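Local coordinates for hypothetical protein (Streptococcus pneumoniae, PDB 2HIY) that is of unknown function but belongs to the DUF1697 family of conserved bacterial proteins and is built round two four-stranded antiparallel sheets, at residues 86-91 with 137-142; 94-99 with 172-177; 102-107 with 151-156. One frame throughout, in Å; residues are numbered along the deposited sequence. Where two conformers were deposited one is given.

Contact 1. Residues 86-91 with 137-142; sequences EAELEN and GIFWGK
Apolar packing joins Glu88, on helix 82-89, to Phe139, on strand 137-142. Glu88 was modelled in two conformers; in the one described, its methylene part does the touching. Glu88 CG lies 3.9 Å from Phe139 CZ, while the two side chains run past one another in opposite directions and the carboxylate plane is turned 60° from the ring. Glu88 CG stands anti to the backbone N (chi1 -165°) and the chain bends at chi2, which lays its aliphatic part by the ring and brings the carboxylate to the turn before Gly137. A glutamate suits this buried place because its methylenes are apolar and its end can accept backbone N-H groups. Carbonyl Asn91 O approaches the same ring at Phe139 CE2, 4.2 Å away.

The strand is an inner member of the antiparallel sheet 129-133, 137-142, 102-108, 166-170, and the contact sets helix 82-89 against its start. Phe139 also meets Phe105 and Trp96 edge-to-face.

The polar end of Glu88 is satisfied by backbone N-H groups, Leu136 N on OE1 and Lys135 N on OE2. At Gly137 phi and psi would bring any CB against the carbonyl O of the residue before, so glycine fits. Within 86-91, Asn91 ND2 donates to Ala87 O over 2.8 Å, and Glu90 N reaches that oxygen from the opposite face of its carbonyl plane.

Contact 2. Residues 94-99 with 172-177; sequences AWWSRD and KTFDKI
The indole of Trp96 turns its edge toward the face of the Phe174 ring, in an offset edge-to-face pair with planes at 77° and the five-membered ring centroid 5.4 Å from that of the phenyl. The pair packs a short 3-10 turn, 94-97, and the C-terminal helix 171-182 beside the four-stranded antiparallel sheet that includes strands 102-108 and 137-142. Over this face of Phe174 sits Trp96 CZ2, displaced toward the rim and 4.0 Å from Phe174 CG. In the plane of the indole, at its edge, lie a water and Trp95 CZ3; Asp175 OD1, in one of two conformers, lies in plane at the edge of the Phe174 ring.

Both aromatic side chains have CG anti to the backbone N (chi1 -177° for Trp96, 176° for Phe174), which extends the rings from their backbones so that they meet between turn and helix. A large flat residue suits the buried place of Phe174, which has further ring neighbours in Phe85 and Phe105.

Tryptophan brings one polar atom into this apolar setting, and a water satisfies it. Trp96 NE1 sits 3.9 Å from Phe174 CE2, yet its N-H points along the indole plane to the water, not to the phenyl. Trp96 NE1 donates to that water over 3.0 Å, and in the same Asp175 conformer the water donates onward to Asp175 OD1 at 2.6 Å.

Contact 3. Residues 102-107 with 151-156; sequences RKDFLF and TAYHKY
Tyr153, on helix 152-156, points its ring at strand 102-108 and meets Asp104 and Leu106, two residues on the same side of the strand. Asp104 crosses the tyrosine side chain at about a right angle, yet its carboxylate plane is only 8° from that of the ring, so the two flat groups lie nearly parallel. Asp104 OD2 stands obliquely to the ring, 3.6 Å from Tyr153 CZ and 3.4 Å from Tyr153 OH. Leu106 runs past the tyrosine in the opposite direction and brings a methyl to the ring edge, near its plane, with Leu106 CD1 4.0 Å from Tyr153 CE1. Tyrosine suits the place by offering hydrocarbon to the leucine and a hydroxyl near the aspartate. With Tyr153 CG anti to the backbone N (chi1 -174°), the ring reaches outward from the helix to the sheet.

At the helix start Thr151 is the N-cap: Thr151 OG1 accepts from His154 N at 3.2 Å, while Glu129 takes the N-H groups of Ala152 and Tyr153. The main partner of Asp104 OD2 is Lys142, which forms a salt bridge to it and a cation-pi contact with Tyr153; the lysine charge would be expected to favour an ionised Asp104 beside the aromatic ring.

Contacts 1 and 3 use neighbouring strands 137-142 and 102-108 of one sheet; contact 2 packs against it through Trp96 and Phe174. Contacts 1 and 2 have centres 8 Å apart and touch through their aromatic rings, where Phe139 CD1 comes within 3.6 Å of Trp96 CD2. Contact 3, with its centre 13 Å from that of contact 1, is joined to it by a probable backbone hydrogen bond from Lys142 N to Arg102 O, 2.8 Å long. Between contacts 2 and 3, Phe174 CD1 packs 3.5 Å from Phe105 CG, and Lys103 bonds to carbonyls of 94-99. A glycerol, probably from the crystallisation liquor, lies about 4 Å from the Tyr153 side chain in contact 3; such molecules often mark pockets.

Contact 1. Residues 86-91 with 137-142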
loop_
_atom_site.group_PDB
_atom_site.type_symbol
_atom_site.label_atom_id
_atom_site.label_comp_id
_atom_site.label_asym_id
_atom_site.label_seq_id
_atom_site.Cartn_x
_atom_site.Cartn_y
_atom_site.Cartn_z
ATOM N N GLU D 86 28.546 -22.076 13.479
ATOM C CA GLU D 86 28.590 -22.880 14.691
ATOM C C GLU D 86 29.353 -22.151 15.789
ATOM O O GLU D 86 28.991 -22.235 16.979
ATOM C CB GLU D 86 29.212 -24.238 14.391
ATOM C CG GLU D 86 28.312 -25.123 13.560
ATOM C CD GLU D 86 28.858 -26.516 13.320
ATOM O OE1 GLU D 86 30.100 -26.693 13.241
ATOM O OE2 GLU D 86 28.019 -27.432 13.186
ATOM N N ALA D 87 30.400 -21.426 15.417
ATOM C CA ALA D 87 31.134 -20.610 16.382
ATOM C C ALA D 87 30.211 -19.521 16.966
ATOM O O ALA D 87 30.248 -19.261 18.192
ATOM C CB ALA D 87 32.372 -19.996 15.756
ATOM N N GLU D 88 29.383 -18.896 16.127
ATOM C CA GLU D 88 28.430 -17.893 16.612
ATOM C C GLU D 88 27.398 -18.483 17.585
ATOM O O GLU D 88 27.008 -17.828 18.555
ATOM C CB GLU D 88 27.731 -17.189 15.446
ATOM C CG GLU D 88 27.002 -15.883 15.852
ATOM C CD GLU D 88 27.950 -14.696 15.994
ATOM O OE1 GLU D 88 27.908 -13.798 15.121
ATOM O OE2 GLU D 88 28.761 -14.649 16.950
ATOM N N LEU D 89 26.974 -19.717 17.330
ATOM C CA LEU D 89 26.022 -20.427 18.205
ATOM C C LEU D 89 26.591 -20.734 19.581
ATOM O O LEU D 89 25.833 -21.008 20.525
ATOM C CB LEU D 89 25.512 -21.709 17.535
ATOM C CG LEU D 89 24.651 -21.522 16.286
ATOM C CD1 LEU D 89 24.239 -22.882 15.731
ATOM C CD2 LEU D 89 23.416 -20.666 16.579
ATOM N N GLU D 90 27.915 -20.670 19.722
ATOM C CA GLU D 90 28.544 -20.912 21.029
ATOM C C GLU D 90 28.553 -19.668 21.916
ATOM O O GLU D 90 28.912 -19.724 23.090
ATOM C CB GLU D 90 29.951 -21.481 20.836
ATOM C CG GLU D 90 29.932 -22.907 20.294
ATOM C CD GLU D 90 28.979 -23.832 21.065
ATOM O OE1 GLU D 90 29.033 -23.861 22.320
ATOM O OE2 GLU D 90 28.174 -24.540 20.411
ATOM N N ASN D 91 28.104 -18.556 21.347
ATOM C CA ASN D 91 28.192 -17.261 21.987
ATOM C C ASN D 91 26.901 -16.441 21.813
ATOM O O ASN D 91 26.955 -15.246 21.518
ATOM C CB ASN D 91 29.384 -16.513 21.390
ATOM C CG ASN D 91 30.691 -17.271 21.580
ATOM O OD1 ASN D 91 31.259 -17.248 22.669
ATOM N ND2 ASN D 91 31.154 -17.982 20.534
ATOM N N GLY D 137 27.870 -10.585 13.029
ATOM C CA GLY D 137 26.893 -9.529 12.925
ATOM C C GLY D 137 26.401 -9.146 14.299
ATOM O O GLY D 137 26.986 -9.513 15.314
ATOM N N ILE D 138 25.283 -8.427 14.287
ATOM C CA ILE D 138 24.747 -7.820 15.522
ATOM C C ILE D 138 23.433 -8.494 15.886
ATOM O O ILE D 138 22.512 -8.545 15.060
ATOM C CB ILE D 138 24.468 -6.309 15.329
ATOM C CG1 ILE D 138 25.727 -5.622 14.801
ATOM C CG2 ILE D 138 24.020 -5.668 16.656
ATOM C CD1 ILE D 138 25.522 -4.154 14.437
ATOM N N PHE D 139 23.337 -9.057 17.098
ATOM C CA PHE D 139 22.050 -9.478 17.634
ATOM C C PHE D 139 21.319 -8.253 18.161
ATOM O O PHE D 139 21.909 -7.484 18.918
ATOM C CB PHE D 139 22.250 -10.412 18.841
ATOM C CG PHE D 139 23.094 -11.645 18.579
ATOM C CD1 PHE D 139 22.479 -12.829 18.185
ATOM C CD2 PHE D 139 24.488 -11.645 18.791
ATOM C CE1 PHE D 139 23.233 -13.994 17.985
ATOM C CE2 PHE D 139 25.239 -12.786 18.581
ATOM C CZ PHE D 139 24.599 -13.976 18.196
ATOM N N TRP D 140 20.044 -8.074 17.829
ATOM C CA TRP D 140 19.352 -6.855 18.273
ATOM C C TRP D 140 17.921 -7.182 18.584
ATOM O O TRP D 140 17.119 -7.553 17.692
ATOM C CB TRP D 140 19.475 -5.789 17.196
ATOM C CG TRP D 140 19.240 -4.383 17.606
ATOM C CD1 TRP D 140 18.426 -3.883 18.603
ATOM C CD2 TRP D 140 19.854 -3.249 16.997
ATOM N NE1 TRP D 140 18.497 -2.495 18.652
ATOM C CE2 TRP D 140 19.376 -2.088 17.670
ATOM C CE3 TRP D 140 20.771 -3.091 15.942
ATOM C CZ2 TRP D 140 19.788 -0.788 17.310
ATOM C CZ3 TRP D 140 21.181 -1.802 15.586
ATOM C CH2 TRP D 140 20.687 -0.673 16.279
ATOM N N GLY D 141 17.579 -7.113 19.872
ATOM C CA GLY D 141 16.255 -7.500 20.362
ATOM C C GLY D 141 15.505 -6.252 20.772
ATOM O O GLY D 141 16.082 -5.322 21.338
ATOM N N LYS D 142 14.216 -6.243 20.460
ATOM C CA LYS D 142 13.335 -5.171 20.890
ATOM C C LYS D 142 12.244 -5.803 21.761
ATOM O O LYS D 142 11.572 -6.752 21.354
ATOM C CB LYS D 142 12.728 -4.459 19.655
ATOM C CG LYS D 142 13.696 -3.537 18.868
ATOM C CD LYS D 142 14.798 -4.232 18.081
ATOM C CE LYS D 142 14.291 -5.211 17.063
ATOM N NZ LYS D 142 15.427 -5.680 16.190
#

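Contact 2. Residues 94-99 with 172-177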
loop_
_atom_site.group_PDB
_atom_site.type_symbol
_atom_site.label_atom_id
_atom_site.label_comp_id
_atom_site.label_asym_id
_atom_site.label_seq_id
_atom_site.Cartn_x
_atom_site.Cartn_y
_atom_site.Cartn_z
ATOM N N ALA D 94 22.015 -14.520 26.281
ATOM C CA ALA D 94 20.978 -15.285 26.989
ATOM C C ALA D 94 19.597 -14.797 26.590
ATOM O O ALA D 94 18.634 -15.588 26.500
ATOM C CB ALA D 94 21.186 -15.199 28.483
ATOM N N TRP D 95 19.474 -13.517 26.266
ATOM C CA TRP D 95 18.161 -12.969 25.924
ATOM C C TRP D 95 17.727 -13.370 24.523
ATOM O O TRP D 95 16.551 -13.249 24.174
ATOM C CB TRP D 95 18.158 -11.449 26.097
ATOM C CG TRP D 95 19.305 -10.727 25.419
ATOM C CD1 TRP D 95 20.456 -10.291 26.018
ATOM C CD2 TRP D 95 19.375 -10.310 24.053
ATOM N NE1 TRP D 95 21.253 -9.636 25.100
ATOM C CE2 TRP D 95 20.606 -9.644 23.894
ATOM C CE3 TRP D 95 18.527 -10.440 22.940
ATOM C CZ2 TRP D 95 21.003 -9.081 22.671
ATOM C CZ3 TRP D 95 18.939 -9.879 21.731
ATOM C CH2 TRP D 95 20.164 -9.229 21.612
ATOM N N TRP D 96 18.654 -13.867 23.708
ATOM C CA TRP D 96 18.317 -14.208 22.336
ATOM C C TRP D 96 17.315 -15.340 22.257
ATOM O O TRP D 96 16.587 -15.456 21.263
ATOM C CB TRP D 96 19.598 -14.559 21.580
ATOM C CG TRP D 96 19.474 -14.881 20.109
ATOM C CD1 TRP D 96 19.681 -16.081 19.530
ATOM C CD2 TRP D 96 19.210 -13.945 19.055
ATOM N NE1 TRP D 96 19.545 -15.982 18.160
ATOM C CE2 TRP D 96 19.228 -14.687 17.846
ATOM C CE3 TRP D 96 18.933 -12.571 19.014
ATOM C CZ2 TRP D 96 19.045 -14.082 16.601
ATOM C CZ3 TRP D 96 18.715 -11.983 17.783
ATOM C CH2 TRP D 96 18.764 -12.743 16.585
ATOM N N SER D 97 17.251 -16.191 23.268
ATOM C CA SER D 97 16.273 -17.272 23.230
ATOM C C SER D 97 14.922 -16.908 23.857
ATOM O O SER D 97 13.972 -17.683 23.748
ATOM C CB SER D 97 16.836 -18.541 23.878
ATOM O OG SER D 97 17.153 -18.302 25.228
ATOM N N ARG D 98 14.830 -15.739 24.497
ATOM C CA ARG D 98 13.617 -15.335 25.210
ATOM C C ARG D 98 12.565 -14.712 24.283
ATOM O O ARG D 98 12.872 -14.338 23.145
ATOM C CB ARG D 98 13.958 -14.334 26.311
ATOM C CG ARG D 98 14.865 -14.906 27.357
ATOM C CD ARG D 98 15.054 -13.878 28.466
ATOM N NE ARG D 98 16.024 -14.449 29.392
ATOM C CZ ARG D 98 17.178 -13.870 29.742
ATOM N NH1 ARG D 98 17.450 -12.630 29.353
ATOM N NH2 ARG D 98 18.013 -14.542 30.519
ATOM N N ASP D 99 11.350 -14.558 24.805
ATOM C CA ASP D 99 10.200 -14.136 23.996
ATOM C C ASP D 99 10.088 -12.623 23.853
ATOM O O ASP D 99 9.078 -12.020 24.219
ATOM C CB ASP D 99 8.933 -14.699 24.648
ATOM C CG ASP D 99 7.689 -14.507 23.797
ATOM O OD1 ASP D 99 7.802 -14.444 22.548
ATOM O OD2 ASP D 99 6.597 -14.429 24.403
ATOM N N LYS D 172 14.052 -16.147 13.497
ATOM C CA LYS D 172 13.581 -17.413 12.947
ATOM C C LYS D 172 14.370 -17.784 11.686
ATOM O O LYS D 172 14.750 -18.956 11.505
ATOM C CB LYS D 172 12.074 -17.350 12.693
ATOM C CG LYS D 172 11.271 -17.452 13.981
ATOM C CD LYS D 172 9.783 -17.662 13.738
ATOM C CE LYS D 172 9.079 -18.154 15.006
ATOM N NZ LYS D 172 9.191 -17.198 16.136
ATOM N N THR D 173 14.655 -16.795 10.839
ATOM C CA THR D 173 15.451 -17.049 9.639
ATOM C C THR D 173 16.929 -17.297 9.960
ATOM O O THR D 173 17.584 -18.125 9.322
ATOM C CB THR D 173 15.259 -15.916 8.629
ATOM O OG1 THR D 173 13.851 -15.753 8.388
ATOM C CG2 THR D 173 15.985 -16.198 7.318
ATOM N N PHE D 174 17.449 -16.598 10.979
ATOM C CA PHE D 174 18.793 -16.889 11.488
ATOM C C PHE D 174 18.871 -18.391 11.831
ATOM O O PHE D 174 19.806 -19.074 11.415
ATOM C CB PHE D 174 19.031 -15.999 12.718
ATOM C CG PHE D 174 20.322 -16.234 13.439
ATOM C CD1 PHE D 174 21.441 -15.450 13.170
ATOM C CD2 PHE D 174 20.390 -17.187 14.455
ATOM C CE1 PHE D 174 22.609 -15.630 13.894
ATOM C CE2 PHE D 174 21.557 -17.363 15.164
ATOM C CZ PHE D 174 22.660 -16.592 14.884
ATOM N N ASP D 175 17.897 -18.903 12.583
ATOM C CA ASP D 175 17.881 -20.335 12.902
ATOM C C ASP D 175 17.873 -21.181 11.636
ATOM O O ASP D 175 18.667 -22.126 11.501
ATOM C CB ASP D 175 16.687 -20.690 13.791
ATOM C CG ASP D 175 16.846 -20.180 15.204
ATOM O OD1 ASP D 175 17.989 -19.903 15.610
ATOM O OD2 ASP D 175 15.822 -20.072 15.904
ATOM N N LYS D 176 16.982 -20.836 10.714
ATOM C CA LYS D 176 16.851 -21.616 9.459
ATOM C C LYS D 176 18.173 -21.634 8.683
ATOM O O LYS D 176 18.540 -22.671 8.118
ATOM C CB LYS D 176 15.718 -21.067 8.598
ATOM C CG LYS D 176 15.541 -21.836 7.272
ATOM C CD LYS D 176 15.146 -23.277 7.536
ATOM C CE LYS D 176 14.942 -24.040 6.229
ATOM N NZ LYS D 176 14.677 -25.486 6.459
ATOM N N ILE D 177 18.877 -20.506 8.620
ATOM C CA ILE D 177 20.208 -20.450 8.018
ATOM C C ILE D 177 21.130 -21.492 8.652
ATOM O O ILE D 177 21.799 -22.230 7.950
ATOM C CB ILE D 177 20.801 -19.006 8.065
ATOM C CG1 ILE D 177 20.052 -18.117 7.072
ATOM C CG2 ILE D 177 22.326 -18.988 7.783
ATOM C CD1 ILE D 177 20.119 -16.612 7.377
HETATM O O HOH W 1 19.370 -18.921 17.520
#

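Contact 3. Residues 102-107 with 151-156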
loop_
_atom_site.group_PDB
_atom_site.type_symbol
_atom_site.label_atom_id
_atom_site.label_comp_id
_atom_site.label_asym_id
_atom_site.label_seq_id
_atom_site.Cartn_x
_atom_site.Cartn_y
_atom_site.Cartn_z
ATOM N N ARG D 102 10.502 -8.633 19.115
ATOM C CA ARG D 102 11.201 -8.737 17.820
ATOM C C ARG D 102 12.675 -9.032 18.066
ATOM O O ARG D 102 13.301 -8.395 18.932
ATOM C CB ARG D 102 11.057 -7.446 17.017
ATOM C CG ARG D 102 9.593 -7.154 16.728
ATOM C CD ARG D 102 9.447 -6.226 15.619
ATOM N NE ARG D 102 8.101 -5.673 15.573
ATOM C CZ ARG D 102 7.719 -4.830 14.625
ATOM N NH1 ARG D 102 8.575 -4.515 13.654
ATOM N NH2 ARG D 102 6.498 -4.335 14.628
ATOM N N LYS D 103 13.245 -9.938 17.298
ATOM C CA LYS D 103 14.667 -10.256 17.366
ATOM C C LYS D 103 15.216 -10.328 15.966
ATOM O O LYS D 103 14.677 -11.074 15.159
ATOM C CB LYS D 103 14.904 -11.557 18.094
ATOM C CG LYS D 103 14.508 -11.510 19.583
ATOM C CD LYS D 103 14.752 -12.826 20.304
ATOM C CE LYS D 103 13.775 -13.907 19.821
ATOM N NZ LYS D 103 13.821 -15.144 20.661
ATOM N N ASP D 104 16.243 -9.564 15.687
ATOM C CA ASP D 104 16.873 -9.535 14.376
ATOM C C ASP D 104 18.363 -9.745 14.478
ATOM O O ASP D 104 18.978 -9.359 15.480
ATOM C CB ASP D 104 16.568 -8.206 13.711
ATOM C CG ASP D 104 15.070 -8.018 13.529
ATOM O OD1 ASP D 104 14.467 -8.782 12.739
ATOM O OD2 ASP D 104 14.460 -7.164 14.218
ATOM N N PHE D 105 18.940 -10.339 13.428
ATOM C CA PHE D 105 20.386 -10.428 13.341
ATOM C C PHE D 105 20.793 -9.597 12.130
ATOM O O PHE D 105 20.262 -9.810 11.039
ATOM C CB PHE D 105 20.856 -11.865 13.170
ATOM C CG PHE D 105 22.330 -12.038 13.435
ATOM C CD1 PHE D 105 22.796 -12.065 14.731
ATOM C CD2 PHE D 105 23.246 -12.125 12.398
ATOM C CE1 PHE D 105 24.138 -12.228 14.998
ATOM C CE2 PHE D 105 24.572 -12.299 12.647
ATOM C CZ PHE D 105 25.033 -12.339 13.962
ATOM N N LEU D 106 21.735 -8.696 12.332
ATOM C CA LEU D 106 22.255 -7.852 11.253
ATOM C C LEU D 106 23.578 -8.464 10.797
ATOM O O LEU D 106 24.607 -8.261 11.445
ATOM C CB LEU D 106 22.485 -6.418 11.761
ATOM C CG LEU D 106 21.232 -5.582 12.081
ATOM C CD1 LEU D 106 20.466 -6.162 13.277
ATOM C CD2 LEU D 106 21.649 -4.163 12.435
ATOM N N PHE D 107 23.540 -9.242 9.713
ATOM C CA PHE D 107 24.750 -9.922 9.250
ATOM C C PHE D 107 25.687 -8.941 8.565
ATOM O O PHE D 107 25.280 -8.172 7.675
ATOM C CB PHE D 107 24.420 -10.987 8.218
ATOM C CG PHE D 107 23.837 -12.259 8.781
ATOM C CD1 PHE D 107 24.667 -13.301 9.207
ATOM C CD2 PHE D 107 22.435 -12.480 8.812
ATOM C CE1 PHE D 107 24.120 -14.523 9.696
ATOM C CE2 PHE D 107 21.898 -13.691 9.283
ATOM C CZ PHE D 107 22.749 -14.694 9.727
ATOM N N THR D 151 12.288 2.774 19.658
ATOM C CA THR D 151 13.609 2.182 19.709
ATOM C C THR D 151 14.579 2.832 18.703
ATOM O O THR D 151 14.162 3.368 17.656
ATOM C CB THR D 151 13.588 0.649 19.426
ATOM O OG1 THR D 151 13.084 0.375 18.108
ATOM C CG2 THR D 151 12.783 -0.099 20.493
ATOM N N ALA D 152 15.870 2.760 19.012
ATOM C CA ALA D 152 16.888 3.197 18.061
ATOM C C ALA D 152 16.844 2.339 16.812
ATOM O O ALA D 152 17.098 2.841 15.705
ATOM C CB ALA D 152 18.252 3.105 18.713
ATOM N N TYR D 153 16.573 1.046 16.952
ATOM C CA TYR D 153 16.451 0.178 15.786
ATOM C C TYR D 153 15.454 0.759 14.784
ATOM O O TYR D 153 15.768 0.898 13.577
ATOM C CB TYR D 153 16.008 -1.222 16.232
ATOM C CG TYR D 153 15.996 -2.236 15.123
ATOM C CD1 TYR D 153 17.154 -2.939 14.819
ATOM C CD2 TYR D 153 14.838 -2.516 14.391
ATOM C CE1 TYR D 153 17.192 -3.869 13.768
ATOM C CE2 TYR D 153 14.859 -3.443 13.327
ATOM C CZ TYR D 153 16.029 -4.120 13.050
ATOM O OH TYR D 153 16.008 -5.042 12.018
ATOM N N HIS D 154 14.273 1.098 15.264
ATOM C CA HIS D 154 13.259 1.662 14.392
ATOM C C HIS D 154 13.589 3.063 13.917
ATOM O O HIS D 154 13.434 3.367 12.709
ATOM C CB HIS D 154 11.921 1.682 15.115
ATOM C CG HIS D 154 10.859 2.366 14.334
ATOM N ND1 HIS D 154 10.375 1.834 13.152
ATOM C CD2 HIS D 154 10.226 3.543 14.526
ATOM C CE1 HIS D 154 9.472 2.669 12.659
ATOM N NE2 HIS D 154 9.350 3.702 13.475
ATOM N N LYS D 155 13.971 3.939 14.859
ATOM C CA LYS D 155 14.097 5.362 14.530
ATOM C C LYS D 155 15.295 5.691 13.703
ATOM O O LYS D 155 15.235 6.691 12.959
ATOM C CB LYS D 155 14.159 6.196 15.793
ATOM C CG LYS D 155 12.821 6.184 16.528
ATOM C CD LYS D 155 12.920 6.911 17.855
ATOM C CE LYS D 155 13.253 8.372 17.659
ATOM N NZ LYS D 155 13.254 9.067 18.983
ATOM N N TYR D 156 16.389 4.931 13.837
ATOM C CA TYR D 156 17.654 5.389 13.291
ATOM C C TYR D 156 18.311 4.533 12.259
ATOM O O TYR D 156 19.206 5.029 11.594
ATOM C CB TYR D 156 18.697 5.670 14.396
ATOM C CG TYR D 156 18.214 6.551 15.516
ATOM C CD1 TYR D 156 17.556 7.755 15.262
ATOM C CD2 TYR D 156 18.395 6.165 16.838
ATOM C CE1 TYR D 156 17.100 8.569 16.319
ATOM C CE2 TYR D 156 17.950 6.966 17.888
ATOM C CZ TYR D 156 17.297 8.152 17.615
ATOM O OH TYR D 156 16.845 8.944 18.652
#